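Local coordinates for protein thermoresistant glucokinase (Janibacter sp. HTCC2649, PDB 4EUN) that probably phosphorylates a sugar or sugar acid with ATP, as a P-loop carbohydrate kinase of the gluconokinase type, at residues R88-W93 and T104-S109; V118-E121 and D127-H130. One frame throughout, in Å; residues are numbered along the deposited sequence.

How the contacts relate
Both contacts pack a helix against the same face of the central parallel sheet, and their centres lie about 8 Å apart. Along the chain they come in series: helix 80-99 meets strand 104-108 in contact 1, then helix 113-119 meets strand 127-132 in contact 2. In the sheet, strand 31-35 separates the two strands. The helices also touch directly: Leu-90 CB lies 3.7 Å from Leu-119 CD2, and the methyl of Ala-91 sits against the backbone carbonyl of Val-118. Together they make one continuous layer on this side of a P-loop kinase core, in which strand 31-35 leads into the probable Walker A loop.

Contact 1 (R88-W93 and T104-S109); sequences RSLAEW and TIITCS
Helix 88-93 runs almost antiparallel to strand 104-108, at 165° and with 11.1 Å between the axes of these short segments, which puts Leu-90 across from Ile-106 and Trp-93 across from Thr-104. This is the helix-to-strand half of a beta-alpha-beta crossover in the parallel sheet: helix 80-99, the second of two helices in the connection from strand 56-59 to its neighbour 104-108, leads into the strand. Thr-104, Ile-106 and Cys-108 all direct their side chains at the helix. Leu-90 answers with a forked end: CD2 is 4.3 Å from Ile-106 CD1, while CD1 turns to the sulfur of Cys-108. The CB of Trp-93 points neither at the strand nor away from it, but with CG anti to the backbone N (chi1 -179°) its indole is carried over to the strand. The six-membered ring leads. Its CZ3 atom is 3.6 Å from Thr-104 CG2 and 3.7 Å from Ile-106 CG2, both methyls approaching the ring obliquely. The threonine and indole side chains point opposite ways and pass side by side, and the threonine hydroxyl is hydrogen-bonded to His-31 ND1. Trp-93 NE1 hydrogen-bonds to the backbone O of Ala-62 in the second subunit.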
ATOM      1  N   ARG A  88     -12.853   5.209 -11.635  1.00 20.98           N
ATOM      2  CA  ARG A  88     -13.218   4.101 -12.518  1.00 21.22           C
ATOM      3  C   ARG A  88     -12.131   3.036 -12.557  1.00 20.66           C
ATOM      4  O   ARG A  88     -12.438   1.855 -12.648  1.00 26.03           O
ATOM      5  CB  ARG A  88     -13.549   4.575 -13.936  1.00 24.90           C
ATOM      6  CG  ARG A  88     -14.941   5.177 -14.076  1.00 31.64           C
ATOM      7  CD  ARG A  88     -15.247   5.477 -15.535  1.00 49.68           C
ATOM      8  NE  ARG A  88     -14.327   6.474 -16.078  1.00 53.77           N
ATOM      9  CZ  ARG A  88     -14.646   7.746 -16.285  1.00 58.79           C
ATOM     10  NH1 ARG A  88     -13.746   8.587 -16.777  1.00 57.32           N
ATOM     11  NH2 ARG A  88     -15.871   8.175 -16.010  1.00 62.39           N
ATOM     12  N   SER A  89     -10.870   3.442 -12.485  1.00 23.54           N
ATOM     13  CA  SER A  89      -9.796   2.441 -12.513  1.00 21.07           C
ATOM     14  C   SER A  89      -9.791   1.634 -11.220  1.00 22.70           C
ATOM     15  O   SER A  89      -9.503   0.429 -11.233  1.00 23.32           O
ATOM     16  CB  SER A  89      -8.437   3.094 -12.764  1.00 26.59           C
ATOM     17  OG  SER A  89      -7.983   3.774 -11.614  1.00 40.56           O
ATOM     18  N   LEU A  90     -10.124   2.282 -10.107  1.00 20.91           N
ATOM     19  CA  LEU A  90     -10.241   1.586  -8.826  1.00 20.61           C
ATOM     20  C   LEU A  90     -11.396   0.591  -8.860  1.00 21.48           C
ATOM     21  O   LEU A  90     -11.274  -0.545  -8.372  1.00 20.54           O
ATOM     22  CB  LEU A  90     -10.445   2.583  -7.679  1.00 19.11           C
ATOM     23  CG  LEU A  90      -9.274   3.517  -7.393  1.00 19.65           C
ATOM     24  CD1 LEU A  90      -9.708   4.580  -6.406  1.00 18.60           C
ATOM     25  CD2 LEU A  90      -8.112   2.717  -6.824  1.00 20.51           C
ATOM     26  N   ALA A  91     -12.523   1.009  -9.433  1.00 20.42           N
ATOM     27  CA  ALA A  91     -13.683   0.139  -9.550  1.00 18.60           C
ATOM     28  C   ALA A  91     -13.351  -1.059 -10.430  1.00 21.69           C
ATOM     29  O   ALA A  91     -13.691  -2.201 -10.104  1.00 25.23           O
ATOM     30  CB  ALA A  91     -14.877   0.904 -10.115  1.00 22.98           C
ATOM     31  N   GLU A  92     -12.684  -0.796 -11.551  1.00 22.55           N
ATOM     32  CA  GLU A  92     -12.311  -1.865 -12.473  1.00 22.94           C
ATOM     33  C   GLU A  92     -11.326  -2.832 -11.835  1.00 21.42           C
ATOM     34  O   GLU A  92     -11.445  -4.043 -12.025  1.00 23.72           O
ATOM     35  CB  GLU A  92     -11.743  -1.279 -13.768  1.00 31.80           C
ATOM     36  CG  GLU A  92     -12.797  -0.572 -14.619  1.00 46.80           C
ATOM     37  CD  GLU A  92     -12.198   0.254 -15.742  1.00 59.60           C
ATOM     38  OE1 GLU A  92     -10.972   0.155 -15.974  1.00 59.70           O
ATOM     39  OE2 GLU A  92     -12.957   1.006 -16.392  1.00 65.69           O
ATOM     40  N   TRP A  93     -10.365  -2.307 -11.079  1.00 20.72           N
ATOM     41  CA  TRP A  93      -9.368  -3.155 -10.413  1.00 19.30           C
ATOM     42  C   TRP A  93     -10.058  -4.072  -9.412  1.00 19.81           C
ATOM     43  O   TRP A  93      -9.794  -5.276  -9.392  1.00 21.50           O
ATOM     44  CB  TRP A  93      -8.314  -2.286  -9.734  1.00 20.55           C
ATOM     45  CG  TRP A  93      -7.212  -3.029  -9.025  1.00 17.57           C
ATOM     46  CD1 TRP A  93      -6.024  -3.438  -9.558  1.00 19.62           C
ATOM     47  CD2 TRP A  93      -7.178  -3.388  -7.635  1.00 16.63           C
ATOM     48  NE1 TRP A  93      -5.258  -4.054  -8.588  1.00 18.90           N
ATOM     49  CE2 TRP A  93      -5.942  -4.033  -7.399  1.00 17.99           C
ATOM     50  CE3 TRP A  93      -8.074  -3.232  -6.570  1.00 20.70           C
ATOM     51  CZ2 TRP A  93      -5.581  -4.525  -6.137  1.00 19.56           C
ATOM     52  CZ3 TRP A  93      -7.721  -3.716  -5.321  1.00 22.88           C
ATOM     53  CH2 TRP A  93      -6.477  -4.364  -5.114  1.00 20.67           C
ATOM     54  N   THR A 104     -10.347  -7.658  -1.428  1.00 20.84           N
ATOM     55  CA  THR A 104      -9.442  -6.508  -1.415  1.00 20.84           C
ATOM     56  C   THR A 104      -9.766  -5.491  -0.318  1.00 20.51           C
ATOM     57  O   THR A 104     -10.908  -5.398   0.135  1.00 20.28           O
ATOM     58  CB  THR A 104      -9.480  -5.749  -2.766  1.00 18.29           C
ATOM     59  OG1 THR A 104     -10.789  -5.189  -2.963  1.00 20.55           O
ATOM     60  CG2 THR A 104      -9.151  -6.694  -3.935  1.00 19.93           C
ATOM     61  N   ILE A 105      -8.746  -4.736   0.090  1.00 17.64           N
ATOM     62  CA  ILE A 105      -8.933  -3.550   0.923  1.00 18.30           C
ATOM     63  C   ILE A 105      -8.008  -2.458   0.402  1.00 17.68           C
ATOM     64  O   ILE A 105      -6.807  -2.669   0.222  1.00 18.28           O
ATOM     65  CB  ILE A 105      -8.711  -3.837   2.432  1.00 20.08           C
ATOM     66  CG1 ILE A 105      -8.969  -2.584   3.270  1.00 21.10           C
ATOM     67  CG2 ILE A 105      -7.303  -4.416   2.713  1.00 21.20           C
ATOM     68  CD1 ILE A 105      -9.127  -2.901   4.758  1.00 22.16           C
ATOM     69  N   ILE A 106      -8.569  -1.279   0.142  1.00 17.85           N
ATOM     70  CA  ILE A 106      -7.777  -0.174  -0.383  1.00 16.59           C
ATOM     71  C   ILE A 106      -7.936   1.048   0.500  1.00 18.57           C
ATOM     72  O   ILE A 106      -8.986   1.252   1.106  1.00 18.95           O
ATOM     73  CB  ILE A 106      -8.162   0.183  -1.839  1.00 19.77           C
ATOM     74  CG1 ILE A 106      -9.572   0.739  -1.923  1.00 24.82           C
ATOM     75  CG2 ILE A 106      -8.014  -1.042  -2.754  1.00 23.19           C
ATOM     76  CD1 ILE A 106      -9.971   1.128  -3.339  1.00 28.15           C
ATOM     77  N   THR A 107      -6.890   1.869   0.563  1.00 18.91           N
ATOM     78  CA  THR A 107      -6.996   3.158   1.241  1.00 17.45           C
ATOM     79  C   THR A 107      -7.292   4.237   0.220  1.00 22.34           C
ATOM     80  O   THR A 107      -6.641   4.280  -0.819  1.00 25.02           O
ATOM     81  CB  THR A 107      -5.689   3.504   1.942  1.00 22.04           C
ATOM     82  OG1 THR A 107      -4.604   3.334   1.021  1.00 25.84           O
ATOM     83  CG2 THR A 107      -5.457   2.581   3.123  1.00 28.32           C
ATOM     84  N   CYS A 108      -8.263   5.099   0.521  1.00 20.78           N
ATOM     85  CA  CYS A 108      -8.582   6.256  -0.319  1.00 25.78           C
ATOM     86  C   CYS A 108      -8.557   7.535   0.504  1.00 26.85           C
ATOM     87  O   CYS A 108      -8.899   7.523   1.685  1.00 27.20           O
ATOM     88  CB  CYS A 108      -9.994   6.141  -0.898  1.00 33.79           C
ATOM     89  SG  CYS A 108     -10.201   4.865  -2.134  1.00 28.66           S
ATOM     90  N   SER A 109      -8.201   8.650  -0.130  1.00 24.86           N
ATOM     91  CA  SER A 109      -8.382   9.965   0.484  1.00 24.85           C
ATOM     92  C   SER A 109      -9.873  10.316   0.518  1.00 22.75           C
ATOM     93  O   SER A 109     -10.727   9.436   0.412  1.00 25.99           O
ATOM     94  CB  SER A 109      -7.595  11.020  -0.287  1.00 26.68           C
ATOM     95  OG  SER A 109      -7.817  10.882  -1.676  1.00 33.77           O
TER

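Contact 2 (V118-E121 and D127-H130); sequences VLRE and DFLH
Phe-128 meets Leu-119 of helix 113-119 and the Arg-120 that follows it with two different parts of its ring rim, and makes the whole contact with them. Its side chain projects from the strand toward these two consecutive residues. Leu-119 comes in at the edge, near the ring plane: its CD1 methyl is 4.0 Å from Phe-128 CE2 and 4.2 Å from Phe-128 CZ. The other methyl of the leucine faces helix 80-99, so the two branches bridge aromatic ring and neighbouring helix.

Arg-120 approaches on the CD1-CE1 side of the ring. Its CB points neither toward the strand nor away from it, and a bend at chi3 (-68°) swings the guanidinium back toward the phenylalanine. NH1 then stands 3.4 Å from Phe-128 CE1, raised above the ring plane but outside the ring outline. The planes of guanidinium and ring are 71° apart, so this is a steep, oblique crossing rather than a stack. The charged end is held chiefly by acids: Arg-120 NH2 forms salt bridges with Asp-117, about one turn back, and with Glu-169. These two carboxylates probably help to hold the guanidinium beside the ring and offset the closeness of Arg-113.

Phe-128 also touches Val-33 of strand 31-35, while its backbone is hydrogen-bonded to Ile-172 of the edge strand 171-175 and to Ser-170 just before it. Asp-127, whose CB points away from the 118-121 segment, forms a salt bridge with Arg-30. The arrangement is that of a beta-alpha-beta crossover in a parallel P-loop kinase sheet, here with helix 113-119 passing over strand 31-35 on its way from strand 104-108 to strand 127-132.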
ATOM      1  N   VAL A 118     -19.369   5.499  -7.870  1.00 24.91           N
ATOM      2  CA  VAL A 118     -18.522   4.982  -8.943  1.00 24.78           C
ATOM      3  C   VAL A 118     -17.738   3.741  -8.499  1.00 25.72           C
ATOM      4  O   VAL A 118     -17.663   2.752  -9.229  1.00 26.30           O
ATOM      5  CB  VAL A 118     -17.546   6.056  -9.471  1.00 24.01           C
ATOM      6  CG1 VAL A 118     -16.607   5.468 -10.512  1.00 30.17           C
ATOM      7  CG2 VAL A 118     -18.318   7.230 -10.051  1.00 28.94           C
ATOM      8  N   LEU A 119     -17.171   3.776  -7.293  1.00 23.79           N
ATOM      9  CA  LEU A 119     -16.485   2.598  -6.750  1.00 24.10           C
ATOM     10  C   LEU A 119     -17.427   1.393  -6.719  1.00 24.74           C
ATOM     11  O   LEU A 119     -17.023   0.271  -7.039  1.00 25.28           O
ATOM     12  CB  LEU A 119     -15.951   2.886  -5.340  1.00 23.03           C
ATOM     13  CG  LEU A 119     -14.862   3.961  -5.255  1.00 20.31           C
ATOM     14  CD1 LEU A 119     -14.389   4.170  -3.823  1.00 24.05           C
ATOM     15  CD2 LEU A 119     -13.679   3.583  -6.128  1.00 19.10           C
ATOM     16  N   ARG A 120     -18.689   1.631  -6.365  1.00 22.48           N
ATOM     17  CA  ARG A 120     -19.668   0.546  -6.267  1.00 24.22           C
ATOM     18  C   ARG A 120     -20.117   0.002  -7.623  1.00 29.09           C
ATOM     19  O   ARG A 120     -20.792  -1.026  -7.685  1.00 30.94           O
ATOM     20  CB  ARG A 120     -20.870   0.956  -5.409  1.00 25.32           C
ATOM     21  CG  ARG A 120     -20.594   0.897  -3.901  1.00 25.85           C
ATOM     22  CD  ARG A 120     -21.836   1.232  -3.069  1.00 26.03           C
ATOM     23  NE  ARG A 120     -22.219   2.630  -3.223  1.00 26.84           N
ATOM     24  CZ  ARG A 120     -22.001   3.574  -2.308  1.00 29.02           C
ATOM     25  NH1 ARG A 120     -21.410   3.279  -1.156  1.00 26.87           N
ATOM     26  NH2 ARG A 120     -22.372   4.819  -2.550  1.00 27.94           N
ATOM     27  N   GLU A 121     -19.737   0.677  -8.704  1.00 27.91           N
ATOM     28  CA  GLU A 121     -20.030   0.166 -10.048  1.00 30.47           C
ATOM     29  C   GLU A 121     -19.138  -1.013 -10.427  1.00 35.81           C
ATOM     30  O   GLU A 121     -19.418  -1.719 -11.394  1.00 34.06           O
ATOM     31  CB  GLU A 121     -19.899   1.275 -11.103  1.00 34.29           C
ATOM     32  CG  GLU A 121     -20.882   2.434 -10.939  1.00 39.52           C
ATOM     33  CD  GLU A 121     -20.665   3.537 -11.967  1.00 54.70           C
ATOM     34  OE1 GLU A 121     -19.845   3.343 -12.891  1.00 69.70           O
ATOM     35  OE2 GLU A 121     -21.312   4.600 -11.848  1.00 63.29           O
ATOM     36  N   ASP A 127     -17.642  -2.068   1.167  1.00 22.69           N
ATOM     37  CA  ASP A 127     -17.856  -1.654   2.549  1.00 23.27           C
ATOM     38  C   ASP A 127     -16.852  -0.581   2.897  1.00 19.75           C
ATOM     39  O   ASP A 127     -15.672  -0.712   2.590  1.00 22.69           O
ATOM     40  CB  ASP A 127     -17.679  -2.844   3.497  1.00 28.41           C
ATOM     41  CG  ASP A 127     -18.649  -3.969   3.212  1.00 32.05           C
ATOM     42  OD1 ASP A 127     -19.877  -3.720   3.187  1.00 29.73           O
ATOM     43  OD2 ASP A 127     -18.177  -5.106   3.003  1.00 32.21           O
ATOM     44  N   PHE A 128     -17.312   0.493   3.536  1.00 20.64           N
ATOM     45  CA  PHE A 128     -16.435   1.617   3.821  1.00 20.36           C
ATOM     46  C   PHE A 128     -16.091   1.719   5.291  1.00 22.24           C
ATOM     47  O   PHE A 128     -16.960   1.584   6.148  1.00 24.48           O
ATOM     48  CB  PHE A 128     -17.099   2.927   3.351  1.00 20.81           C
ATOM     49  CG  PHE A 128     -17.160   3.048   1.864  1.00 21.46           C
ATOM     50  CD1 PHE A 128     -18.199   2.466   1.144  1.00 22.62           C
ATOM     51  CD2 PHE A 128     -16.143   3.699   1.174  1.00 18.55           C
ATOM     52  CE1 PHE A 128     -18.231   2.547  -0.247  1.00 22.72           C
ATOM     53  CE2 PHE A 128     -16.169   3.788  -0.211  1.00 18.56           C
ATOM     54  CZ  PHE A 128     -17.212   3.211  -0.920  1.00 21.02           C
ATOM     55  N   LEU A 129     -14.813   1.939   5.578  1.00 20.13           N
ATOM     56  CA  LEU A 129     -14.383   2.316   6.919  1.00 18.15           C
ATOM     57  C   LEU A 129     -13.974   3.776   6.828  1.00 19.40           C
ATOM     58  O   LEU A 129     -12.998   4.126   6.164  1.00 18.88           O
ATOM     59  CB  LEU A 129     -13.207   1.451   7.382  1.00 19.71           C
ATOM     60  CG  LEU A 129     -13.415  -0.064   7.360  1.00 21.39           C
ATOM     61  CD1 LEU A 129     -12.107  -0.758   7.708  1.00 20.98           C
ATOM     62  CD2 LEU A 129     -14.516  -0.483   8.321  1.00 26.33           C
ATOM     63  N   HIS A 130     -14.741   4.637   7.476  1.00 19.32           N
ATOM     64  CA  HIS A 130     -14.495   6.076   7.399  1.00 19.98           C
ATOM     65  C   HIS A 130     -13.681   6.531   8.615  1.00 22.23           C
ATOM     66  O   HIS A 130     -14.211   6.645   9.719  1.00 21.68           O
ATOM     67  CB  HIS A 130     -15.834   6.808   7.327  1.00 20.72           C
ATOM     68  CG  HIS A 130     -15.726   8.300   7.381  1.00 20.71           C
ATOM     69  ND1 HIS A 130     -16.825   9.100   7.611  1.00 20.66           N
ATOM     70  CD2 HIS A 130     -14.671   9.135   7.228  1.00 22.15           C
ATOM     71  CE1 HIS A 130     -16.447  10.367   7.613  1.00 22.75           C
ATOM     72  NE2 HIS A 130     -15.149  10.420   7.388  1.00 21.42           N
TER